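Local structure of cystathionine gamma-synthase (Xanthomonas oryzae pv. oryzae, 6LD8) at residues T181-T186 and F198-V203; L192-D197 and Q303-G308; S42-D47 and D56-G61. The protein binds pyridoxal 5'-phosphate and probably makes or cleaves cystathionine in trans-sulfuration. The protein carries 1 engineered substitution. All coordinates share one frame; numbering follows the deposited sequence.

Contacts 1 and 2 lie near the centre of the folded chain, with their own centres 11 Å apart, and they touch: F198 meets Q303 and A200 meets P195. Contact 1 is a buried pair of parallel strands, built from backbone bonds, valines and one aspartate. Contact 2 joins two loops through a single backbone bond and aliphatic packing, with lysines at its margin. Contact 3 stands about 30 Å from the chain centre, where neighbouring subunits bury it, and its polar groups reach bound ligands. Contacts 1 and 3 contribute to opposite ends of the same kind of site: D184 at the pyridine end, Y57 and R59 of another subunit at the phosphate.

Contact 1 of 3, residues T181-T186 and F198-V203; sequences TVVDNT and FGADLV. With 0JO (2-{[(E)-{3-hydroxy-2-methyl-5-[(phosphonooxy)methyl]pyridin-4-yl}methylidene]amino}prop-2-enoic acid), chain E.
V182 lays its CG2 methyl against L202 CB, 3.8 Å away, and the two side chains cross obliquely on one face of the sheet. The methyl reaches its neighbour because it stands opposite the backbone N about the CA-CB bond. V183 and V203 occupy the other face. There the packing is staggered: V183 CG2 turns back to A200 CB at 4.0 Å, while V203 CG2 reaches forward to N185 CB at 3.6 Å.

Between the faces the backbones pair in parallel. V183 N donates to L202 O at 2.9 Å, and L202 N returns a longer bond to T181 O. Where the pairing starts, a side chain takes over from the main chain. D201 OD2 receives T181 N at 2.8 Å through its anti lone pair (N-H...O 159°), and T181 OG1 meets the same oxygen at 3.3 Å from above the carboxylate plane. Two donors from one residue thus grip a single oxygen from different directions. Helix 167-176 packs nearby, A174 touching T181 and I171 touching A200; V222 and A224 of strand 220-224 meet L202.

At the other end D184 points away from the partner strand. Its OD1 accepts both T186 OG1, 2.7 Å away on the syn side, and T186 N, closing an Asx turn that fixes the carboxylate's rotation. OD2 is thereby presented to N1 of the bound pyridoxal adduct, only 2.6 Å distant. The link between the two strands contains no alpha-helix. Their place in a mainly parallel seven-stranded sheet, with an aspartate at a strand end facing the pyridine nitrogen, is characteristic of the cofactor site of fold type I pyridoxal phosphate enzymes.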
loop_
_atom_site.group_PDB
_atom_site.type_symbol
_atom_site.label_atom_id
_atom_site.label_comp_id
_atom_site.label_asym_id
_atom_site.label_seq_id
_atom_site.Cartn_x
_atom_site.Cartn_y
_atom_site.Cartn_z
ATOM N N THR A 181 20.115 -30.122 9.859
ATOM C CA THR A 181 20.871 -28.851 9.715
ATOM C C THR A 181 19.997 -27.741 9.149
ATOM O O THR A 181 19.246 -27.993 8.186
ATOM C CB THR A 181 22.081 -29.068 8.809
ATOM O OG1 THR A 181 21.591 -29.767 7.663
ATOM C CG2 THR A 181 23.128 -29.875 9.532
ATOM N N VAL A 182 20.174 -26.547 9.691
ATOM C CA VAL A 182 19.500 -25.338 9.168
ATOM C C VAL A 182 20.590 -24.306 8.932
ATOM O O VAL A 182 21.390 -24.092 9.846
ATOM C CB VAL A 182 18.389 -24.810 10.107
ATOM C CG1 VAL A 182 18.868 -24.576 11.538
ATOM C CG2 VAL A 182 17.790 -23.529 9.539
ATOM N N VAL A 183 20.605 -23.673 7.760
ATOM C CA VAL A 183 21.595 -22.569 7.514
ATOM C C VAL A 183 20.859 -21.227 7.390
ATOM O O VAL A 183 19.897 -21.163 6.652
ATOM C CB VAL A 183 22.405 -22.878 6.241
ATOM C CG1 VAL A 183 23.484 -21.824 6.014
ATOM C CG2 VAL A 183 22.982 -24.292 6.297
ATOM N N ASP A 184 21.284 -20.244 8.164
ATOM C CA ASP A 184 20.920 -18.832 8.040
ATOM C C ASP A 184 21.777 -18.242 6.912
ATOM O O ASP A 184 22.941 -17.931 7.141
ATOM C CB ASP A 184 21.099 -18.109 9.371
ATOM C CG ASP A 184 20.523 -16.704 9.312
ATOM O OD1 ASP A 184 20.315 -16.258 8.161
ATOM O OD2 ASP A 184 20.249 -16.082 10.405
ATOM N N ASN A 185 21.173 -18.105 5.741
ATOM C CA ASN A 185 21.784 -17.633 4.476
ATOM C C ASN A 185 21.475 -16.139 4.230
ATOM O O ASN A 185 21.524 -15.708 3.099
ATOM C CB ASN A 185 21.286 -18.551 3.366
ATOM C CG ASN A 185 22.107 -18.448 2.105
ATOM O OD1 ASN A 185 21.593 -18.654 0.992
ATOM N ND2 ASN A 185 23.364 -18.102 2.285
ATOM N N THR A 186 21.235 -15.344 5.266
ATOM C CA THR A 186 20.818 -13.928 5.134
ATOM C C THR A 186 21.919 -13.104 4.434
ATOM O O THR A 186 21.597 -12.229 3.600
ATOM C CB THR A 186 20.498 -13.327 6.510
ATOM O OG1 THR A 186 19.359 -13.982 7.060
ATOM C CG2 THR A 186 20.232 -11.837 6.468
ATOM N N PHE A 198 24.453 -28.352 -0.607
ATOM C CA PHE A 198 25.448 -29.020 0.264
ATOM C C PHE A 198 24.767 -30.039 1.192
ATOM O O PHE A 198 25.386 -30.440 2.169
ATOM C CB PHE A 198 26.215 -27.981 1.076
ATOM C CG PHE A 198 27.074 -27.096 0.217
ATOM C CD1 PHE A 198 28.346 -27.495 -0.163
ATOM C CD2 PHE A 198 26.579 -25.917 -0.307
ATOM C CE1 PHE A 198 29.125 -26.708 -1.001
ATOM C CE2 PHE A 198 27.336 -25.149 -1.178
ATOM C CZ PHE A 198 28.611 -25.541 -1.525
ATOM N N GLY A 199 23.490 -30.353 0.977
ATOM C CA GLY A 199 22.753 -31.287 1.844
ATOM C C GLY A 199 21.997 -30.706 3.053
ATOM O O GLY A 199 21.370 -31.498 3.725
ATOM N N ALA A 200 21.939 -29.400 3.321
ATOM C CA ALA A 200 21.128 -28.871 4.450
ATOM C C ALA A 200 19.647 -29.299 4.354
ATOM O O ALA A 200 19.120 -29.509 3.270
ATOM C CB ALA A 200 21.276 -27.392 4.533
ATOM N N ASP A 201 18.996 -29.484 5.493
ATOM C CA ASP A 201 17.542 -29.824 5.557
ATOM C C ASP A 201 16.739 -28.556 5.255
ATOM O O ASP A 201 15.712 -28.641 4.564
ATOM C CB ASP A 201 17.232 -30.455 6.917
ATOM C CG ASP A 201 18.038 -31.738 7.097
ATOM O OD1 ASP A 201 17.769 -32.675 6.315
ATOM O OD2 ASP A 201 19.005 -31.735 7.909
ATOM N N LEU A 202 17.242 -27.443 5.768
ATOM C CA LEU A 202 16.542 -26.150 5.856
ATOM C C LEU A 202 17.529 -25.022 5.567
ATOM O O LEU A 202 18.703 -25.044 6.094
ATOM C CB LEU A 202 16.014 -25.948 7.276
ATOM C CG LEU A 202 14.992 -26.956 7.784
ATOM C CD1 LEU A 202 14.965 -26.934 9.313
ATOM C CD2 LEU A 202 13.627 -26.647 7.218
ATOM N N VAL A 203 17.029 -24.033 4.842
ATOM C CA VAL A 203 17.707 -22.736 4.690
ATOM C C VAL A 203 16.720 -21.643 5.120
ATOM O O VAL A 203 15.524 -21.737 4.792
ATOM C CB VAL A 203 18.249 -22.589 3.257
ATOM C CG1 VAL A 203 17.162 -22.618 2.215
ATOM C CG2 VAL A 203 19.060 -21.330 3.126
HETATM O O 0JO E . 21.619 -5.480 11.602
HETATM C C 0JO E . 21.547 -6.695 11.822
HETATM O OXT 0JO E . 22.549 -7.393 12.090
HETATM C CA 0JO E . 20.237 -7.321 11.897
HETATM C CB 0JO E . 19.113 -6.563 12.355
HETATM N N 0JO E . 20.182 -8.679 11.535
HETATM C C4A 0JO E . 19.141 -9.453 11.458
HETATM C C4 0JO E . 19.301 -10.894 11.204
HETATM C C3 0JO E . 20.556 -11.364 10.742
HETATM O O3 0JO E . 21.592 -10.523 10.530
HETATM C C2 0JO E . 20.743 -12.723 10.509
HETATM C C2A 0JO E . 22.063 -13.239 10.016
HETATM N N1 0JO E . 19.753 -13.595 10.738
HETATM C C6 0JO E . 18.565 -13.160 11.199
HETATM C C5 0JO E . 18.282 -11.841 11.428
HETATM C C5A 0JO E . 16.923 -11.483 11.977
HETATM O OP4 0JO E . 15.971 -11.024 10.982
HETATM P P 0JO E . 14.854 -9.877 11.280
HETATM O OP3 0JO E . 14.202 -9.767 9.904
HETATM O OP1 0JO E . 13.888 -10.540 12.302
HETATM O OP2 0JO E . 15.554 -8.652 11.752
#

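Contact 2 of 3, residues L192-D197 and Q303-G308; sequences LQKPLD and QQKGFG
L192 opens the segment by receiving K305 N on its carbonyl O at 2.8 Å; the bond is nearly straight at hydrogen (168°). The leucine side chain forks over the opposing backbone, CD2 lying 4.0 Å from G306 N and CD1 4.1 Å from G308 CA, two residues with no side chain to intervene. Across the way, Q304 NE2 closes back on G306 O at 2.8 Å, within the loop that the leucine packs on.

Q193 follows, extended, with CG opposite its backbone N (chi1 -172°). It runs alongside Q303 and crosses Q304, its amide nearly perpendicular to both of theirs; the amide of Q303 is held by T165 O and L167 N. Here the loop between strands 180-184 and 202-206 of the large sheet meets the exit of helix 297-303, just before the chain enters strand 310-315 of the five-stranded sheet.

K194 CG lies 4.1 Å from K305 NZ; beyond it the K194 chain bends, and the NZ atoms of K194 and K305 are 5.8 Å apart. K194 O then accepts D197 N, starting a 3-10 turn that brings D197 OD2 to 4.9 Å from K305 NZ, near enough perhaps to offset the like charges.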
loop_
_atom_site.group_PDB
_atom_site.type_symbol
_atom_site.label_atom_id
_atom_site.label_comp_id
_atom_site.label_asym_id
_atom_site.label_seq_id
_atom_site.Cartn_x
_atom_site.Cartn_y
_atom_site.Cartn_z
ATOM N N LEU A 192 23.872 -16.042 -4.133
ATOM C CA LEU A 192 25.330 -16.165 -3.906
ATOM C C LEU A 192 25.737 -17.408 -3.105
ATOM O O LEU A 192 26.951 -17.577 -2.987
ATOM C CB LEU A 192 25.832 -14.912 -3.188
ATOM C CG LEU A 192 25.793 -13.608 -3.975
ATOM C CD1 LEU A 192 26.419 -12.487 -3.136
ATOM C CD2 LEU A 192 26.513 -13.750 -5.308
ATOM N N GLN A 193 24.805 -18.167 -2.519
ATOM C CA GLN A 193 25.076 -19.399 -1.730
ATOM C C GLN A 193 23.795 -20.203 -1.662
ATOM O O GLN A 193 22.749 -19.605 -1.310
ATOM C CB GLN A 193 25.585 -19.044 -0.340
ATOM C CG GLN A 193 26.068 -20.247 0.482
ATOM C CD GLN A 193 26.688 -19.788 1.781
ATOM O OE1 GLN A 193 25.996 -19.295 2.689
ATOM N NE2 GLN A 193 28.007 -19.936 1.890
ATOM N N LYS A 194 23.855 -21.469 -2.031
ATOM C CA LYS A 194 22.751 -22.437 -1.959
ATOM C C LYS A 194 23.083 -23.547 -0.975
ATOM O O LYS A 194 23.493 -24.641 -1.360
ATOM C CB LYS A 194 22.476 -23.013 -3.330
ATOM C CG LYS A 194 22.410 -21.985 -4.450
ATOM C CD LYS A 194 21.347 -22.200 -5.514
ATOM C CE LYS A 194 21.326 -23.553 -6.136
ATOM N NZ LYS A 194 20.080 -23.803 -6.871
ATOM N N PRO A 195 22.837 -23.348 0.342
ATOM C CA PRO A 195 23.107 -24.397 1.333
ATOM C C PRO A 195 22.425 -25.741 1.077
ATOM O O PRO A 195 23.003 -26.737 1.414
ATOM C CB PRO A 195 22.618 -23.787 2.641
ATOM C CG PRO A 195 22.756 -22.303 2.413
ATOM C CD PRO A 195 22.434 -22.088 0.954
ATOM N N LEU A 196 21.237 -25.766 0.479
ATOM C CA LEU A 196 20.563 -27.055 0.180
ATOM C C LEU A 196 21.396 -27.870 -0.827
ATOM O O LEU A 196 21.224 -29.082 -0.823
ATOM C CB LEU A 196 19.134 -26.869 -0.346
ATOM C CG LEU A 196 18.189 -26.023 0.519
ATOM C CD1 LEU A 196 16.769 -26.156 0.004
ATOM C CD2 LEU A 196 18.260 -26.412 1.973
ATOM N N ASP A 197 22.195 -27.239 -1.693
ATOM C CA ASP A 197 23.072 -27.963 -2.648
ATOM C C ASP A 197 24.104 -28.756 -1.830
ATOM O O ASP A 197 24.527 -29.723 -2.321
ATOM C CB ASP A 197 23.780 -27.037 -3.647
ATOM C CG ASP A 197 22.916 -26.530 -4.799
ATOM O OD1 ASP A 197 21.776 -27.023 -4.950
ATOM O OD2 ASP A 197 23.433 -25.691 -5.595
ATOM N N GLN A 303 32.508 -22.317 -1.970
ATOM C CA GLN A 303 31.104 -22.647 -1.580
ATOM C C GLN A 303 30.126 -21.498 -1.927
ATOM O O GLN A 303 28.960 -21.813 -2.019
ATOM C CB GLN A 303 31.001 -23.177 -0.152
ATOM C CG GLN A 303 31.045 -22.118 0.927
ATOM C CD GLN A 303 30.963 -22.747 2.296
ATOM O OE1 GLN A 303 31.045 -23.969 2.440
ATOM N NE2 GLN A 303 30.877 -21.900 3.308
ATOM N N GLN A 304 30.621 -20.285 -2.202
ATOM C CA GLN A 304 29.876 -19.058 -2.581
ATOM C C GLN A 304 30.074 -18.713 -4.075
ATOM O O GLN A 304 31.131 -19.022 -4.633
ATOM C CB GLN A 304 30.340 -17.900 -1.688
ATOM C CG GLN A 304 30.392 -18.261 -0.204
ATOM C CD GLN A 304 30.874 -17.124 0.643
ATOM O OE1 GLN A 304 31.077 -17.273 1.868
ATOM N NE2 GLN A 304 31.038 -15.963 -0.002
ATOM N N LYS A 305 29.121 -18.019 -4.701
ATOM C CA LYS A 305 29.234 -17.546 -6.095
ATOM C C LYS A 305 29.782 -16.133 -6.072
ATOM O O LYS A 305 29.987 -15.565 -7.121
ATOM C CB LYS A 305 27.903 -17.631 -6.832
ATOM C CG LYS A 305 27.277 -19.012 -6.778
ATOM C CD LYS A 305 26.090 -19.140 -7.737
ATOM C CE LYS A 305 24.988 -20.050 -7.221
ATOM N NZ LYS A 305 25.431 -21.466 -7.172
ATOM N N GLY A 306 29.993 -15.580 -4.890
ATOM C CA GLY A 306 30.589 -14.244 -4.774
ATOM C C GLY A 306 30.910 -14.004 -3.333
ATOM O O GLY A 306 30.476 -14.844 -2.478
ATOM N N PHE A 307 31.647 -12.952 -3.062
ATOM C CA PHE A 307 32.141 -12.612 -1.702
ATOM C C PHE A 307 31.185 -11.638 -0.977
ATOM O O PHE A 307 31.418 -11.328 0.201
ATOM C CB PHE A 307 33.594 -12.107 -1.824
ATOM C CG PHE A 307 34.534 -13.128 -2.424
ATOM C CD1 PHE A 307 34.822 -14.307 -1.740
ATOM C CD2 PHE A 307 35.156 -12.908 -3.656
ATOM C CE1 PHE A 307 35.713 -15.248 -2.262
ATOM C CE2 PHE A 307 36.023 -13.851 -4.189
ATOM C CZ PHE A 307 36.284 -15.032 -3.499
ATOM N N GLY A 308 30.160 -11.109 -1.661
ATOM C CA GLY A 308 29.126 -10.300 -1.005
ATOM C C GLY A 308 29.607 -8.901 -0.757
ATOM O O GLY A 308 30.604 -8.501 -1.356
#

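Contact 3 of 3, residues S42-D47 and D56-G61; sequences SNFSFD and DYTRSG. With 0JO (2-{[(E)-{3-hydroxy-2-methyl-5-[(phosphonooxy)methyl]pyridin-4-yl}methylidene]amino}prop-2-enoic acid), chain K; CYS (cysteine), chain L.
S42 and T58 join the two loops through a backbone bond: T58 N donates to S42 O at 2.8 Å, with an N-H...O angle of 160°. In return F44 N gives D56 O only a weak bond of 3.2 Å. A water supplements it, donating one hydrogen to D56 O and the other to F44 O. N43 and Y57 sit between these bonds in a single beta bridge. F44 turns its ring edge to the D56 carbonyl and to T58 OG1, and F44 CE1 lies 3.6 Å from T58 OG1; that hydroxyl is satisfied elsewhere, by S41 O and N62 ND2.

The side chains beyond the bridge serve two ligands. D56 OD2 accepts from N of the bound cysteine at 3.0 Å; the cysteine is also hydrogen-bonded to E336 of the second subunit. R59 uses three nitrogens: NE meets the cofactor phosphate at OP2 (2.7 Å), NH2 meets OP3 (2.9 Å), and NH1 holds cysteine OXT at 2.8 Å. The chain of R59 bends at chi3 (42°), and Y57 CD2 lies over one guanidinium face, toward its rim. Y57 OH also reaches OP3, though the modelled distance is doubtfully short, while CB of the adduct's aminoacrylate part lies over one face of the Y57 ring, offset toward its rim. Y57 O accepts from S60 N and G61 N.

S206, T208 and M88 of the second subunit also hold this adduct, so the contact contributes residues to a cofactor site at the subunit interface, as in other trans-sulfuration enzymes. Within its own chain it lies between helices 16-21 and 63-76, and S60 OG bonds N238 of helix 227-240.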
loop_
_atom_site.group_PDB
_atom_site.type_symbol
_atom_site.label_atom_id
_atom_site.label_comp_id
_atom_site.label_asym_id
_atom_site.label_seq_id
_atom_site.Cartn_x
_atom_site.Cartn_y
_atom_site.Cartn_z
ATOM N N SER A 42 -8.440 -11.332 3.970
ATOM C CA SER A 42 -8.261 -12.250 5.135
ATOM C C SER A 42 -8.840 -13.629 4.785
ATOM O O SER A 42 -8.234 -14.652 5.147
ATOM C CB SER A 42 -8.839 -11.662 6.395
ATOM O OG SER A 42 -10.244 -11.525 6.225
ATOM N N ASN A 43 -9.923 -13.670 4.006
ATOM C CA ASN A 43 -10.744 -14.901 3.803
ATOM C C ASN A 43 -11.083 -15.083 2.314
ATOM O O ASN A 43 -10.961 -14.118 1.508
ATOM C CB ASN A 43 -12.009 -14.879 4.707
ATOM C CG ASN A 43 -12.880 -13.622 4.593
ATOM O OD1 ASN A 43 -13.973 -13.541 5.176
ATOM N ND2 ASN A 43 -12.449 -12.647 3.810
ATOM N N PHE A 44 -11.533 -16.288 1.964
ATOM C CA PHE A 44 -11.833 -16.714 0.575
ATOM C C PHE A 44 -13.152 -17.470 0.656
ATOM O O PHE A 44 -13.319 -18.202 1.602
ATOM C CB PHE A 44 -10.706 -17.620 0.053
ATOM C CG PHE A 44 -9.373 -16.930 0.029
ATOM C CD1 PHE A 44 -8.654 -16.775 1.184
ATOM C CD2 PHE A 44 -8.885 -16.355 -1.141
ATOM C CE1 PHE A 44 -7.449 -16.084 1.184
ATOM C CE2 PHE A 44 -7.688 -15.676 -1.148
ATOM C CZ PHE A 44 -6.981 -15.526 0.017
ATOM N N SER A 45 -14.052 -17.297 -0.291
ATOM C CA SER A 45 -15.345 -18.009 -0.284
ATOM C C SER A 45 -15.106 -19.503 -0.534
ATOM O O SER A 45 -14.123 -19.848 -1.212
ATOM C CB SER A 45 -16.268 -17.408 -1.301
ATOM O OG SER A 45 -15.717 -17.529 -2.577
ATOM N N PHE A 46 -15.968 -20.349 0.028
ATOM C CA PHE A 46 -16.127 -21.774 -0.366
ATOM C C PHE A 46 -16.861 -21.830 -1.706
ATOM O O PHE A 46 -17.540 -20.847 -2.045
ATOM C CB PHE A 46 -16.799 -22.582 0.745
ATOM C CG PHE A 46 -15.862 -22.975 1.844
ATOM C CD1 PHE A 46 -14.917 -22.093 2.308
ATOM C CD2 PHE A 46 -15.907 -24.244 2.395
ATOM C CE1 PHE A 46 -14.041 -22.460 3.314
ATOM C CE2 PHE A 46 -15.028 -24.623 3.401
ATOM C CZ PHE A 46 -14.094 -23.726 3.858
ATOM N N ASP A 47 -16.648 -22.889 -2.496
ATOM C CA ASP A 47 -17.320 -23.056 -3.820
ATOM C C ASP A 47 -18.658 -23.793 -3.612
ATOM O O ASP A 47 -18.839 -24.876 -4.190
ATOM C CB ASP A 47 -16.392 -23.736 -4.836
ATOM C CG ASP A 47 -16.910 -23.732 -6.277
ATOM O OD1 ASP A 47 -17.794 -22.900 -6.603
ATOM O OD2 ASP A 47 -16.412 -24.557 -7.075
ATOM N N ASP A 56 -8.418 -20.593 1.865
ATOM C CA ASP A 56 -9.592 -20.368 2.754
ATOM C C ASP A 56 -9.301 -19.181 3.680
ATOM O O ASP A 56 -10.213 -18.409 3.953
ATOM C CB ASP A 56 -10.014 -21.622 3.541
ATOM C CG ASP A 56 -8.922 -22.263 4.402
ATOM O OD1 ASP A 56 -7.701 -22.067 4.125
ATOM O OD2 ASP A 56 -9.281 -22.944 5.370
ATOM N N TYR A 57 -8.068 -19.006 4.124
ATOM C CA TYR A 57 -7.768 -18.032 5.195
ATOM C C TYR A 57 -6.286 -17.645 5.163
ATOM O O TYR A 57 -5.417 -18.516 5.229
ATOM C CB TYR A 57 -8.163 -18.599 6.568
ATOM C CG TYR A 57 -8.173 -17.559 7.659
ATOM C CD1 TYR A 57 -9.102 -16.517 7.673
ATOM C CD2 TYR A 57 -7.188 -17.552 8.626
ATOM C CE1 TYR A 57 -9.085 -15.548 8.667
ATOM C CE2 TYR A 57 -7.155 -16.603 9.631
ATOM C CZ TYR A 57 -8.122 -15.608 9.665
ATOM O OH TYR A 57 -8.048 -14.702 10.688
ATOM N N THR A 58 -6.026 -16.338 5.129
ATOM C CA THR A 58 -4.698 -15.800 4.787
ATOM C C THR A 58 -3.656 -16.251 5.822
ATOM O O THR A 58 -2.550 -16.457 5.409
ATOM C CB THR A 58 -4.729 -14.284 4.587
ATOM O OG1 THR A 58 -5.159 -14.178 3.229
ATOM C CG2 THR A 58 -3.376 -13.654 4.867
ATOM N N ARG A 59 -4.001 -16.447 7.093
ATOM C CA ARG A 59 -3.004 -16.922 8.101
ATOM C C ARG A 59 -2.424 -18.276 7.664
ATOM O O ARG A 59 -1.220 -18.472 7.842
ATOM C CB ARG A 59 -3.566 -16.969 9.524
ATOM C CG ARG A 59 -2.682 -17.756 10.499
ATOM C CD ARG A 59 -2.955 -17.556 11.983
ATOM N NE ARG A 59 -4.375 -17.531 12.292
ATOM C CZ ARG A 59 -5.219 -18.571 12.226
ATOM N NH1 ARG A 59 -4.815 -19.776 11.851
ATOM N NH2 ARG A 59 -6.497 -18.401 12.532
ATOM N N SER A 60 -3.246 -19.159 7.112
ATOM C CA SER A 60 -2.882 -20.539 6.711
ATOM C C SER A 60 -2.150 -20.520 5.362
ATOM O O SER A 60 -1.182 -21.290 5.181
ATOM C CB SER A 60 -4.120 -21.413 6.591
ATOM O OG SER A 60 -4.953 -21.247 7.737
ATOM N N GLY A 61 -2.643 -19.701 4.442
ATOM C CA GLY A 61 -2.265 -19.711 3.022
ATOM C C GLY A 61 -2.770 -18.460 2.332
ATOM O O GLY A 61 -3.975 -18.125 2.533
HETATM O O 0JO K . -13.656 -18.261 13.790
HETATM C C 0JO K . -13.093 -17.744 12.812
HETATM O OXT 0JO K . -13.619 -17.685 11.695
HETATM C CA 0JO K . -11.703 -17.319 12.944
HETATM C CB 0JO K . -10.833 -17.512 11.821
HETATM N N 0JO K . -11.317 -16.783 14.174
HETATM C C4A 0JO K . -10.140 -16.423 14.604
HETATM C C4 0JO K . -9.902 -16.145 16.034
HETATM C C3 0JO K . -11.018 -16.091 16.905
HETATM O O3 0JO K . -12.276 -16.264 16.456
HETATM C C2 0JO K . -10.830 -15.879 18.279
HETATM C C2A 0JO K . -12.018 -15.816 19.193
HETATM N N1 0JO K . -9.601 -15.709 18.796
HETATM C C6 0JO K . -8.534 -15.760 17.983
HETATM C C5 0JO K . -8.620 -15.966 16.623
HETATM C C5A 0JO K . -7.332 -16.030 15.844
HETATM O OP4 0JO K . -7.025 -14.795 15.133
HETATM P P 0JO K . -6.316 -14.824 13.657
HETATM O OP3 0JO K . -7.206 -15.630 12.745
HETATM O OP1 0JO K . -6.239 -13.318 13.372
HETATM O OP2 0JO K . -4.930 -15.455 13.928
HETATM N N CYS L . -8.701 -22.580 8.316
HETATM C CA CYS L . -8.056 -21.572 9.197
HETATM C C CYS L . -7.152 -22.290 10.215
HETATM O O CYS L . -6.807 -23.465 10.037
HETATM C CB CYS L . -9.090 -20.621 9.823
HETATM S SG CYS L . -10.219 -21.314 11.072
HETATM O OXT CYS L . -6.702 -21.767 11.234
HETATM O O HOH W 1 -12.870 -18.968 4.048
#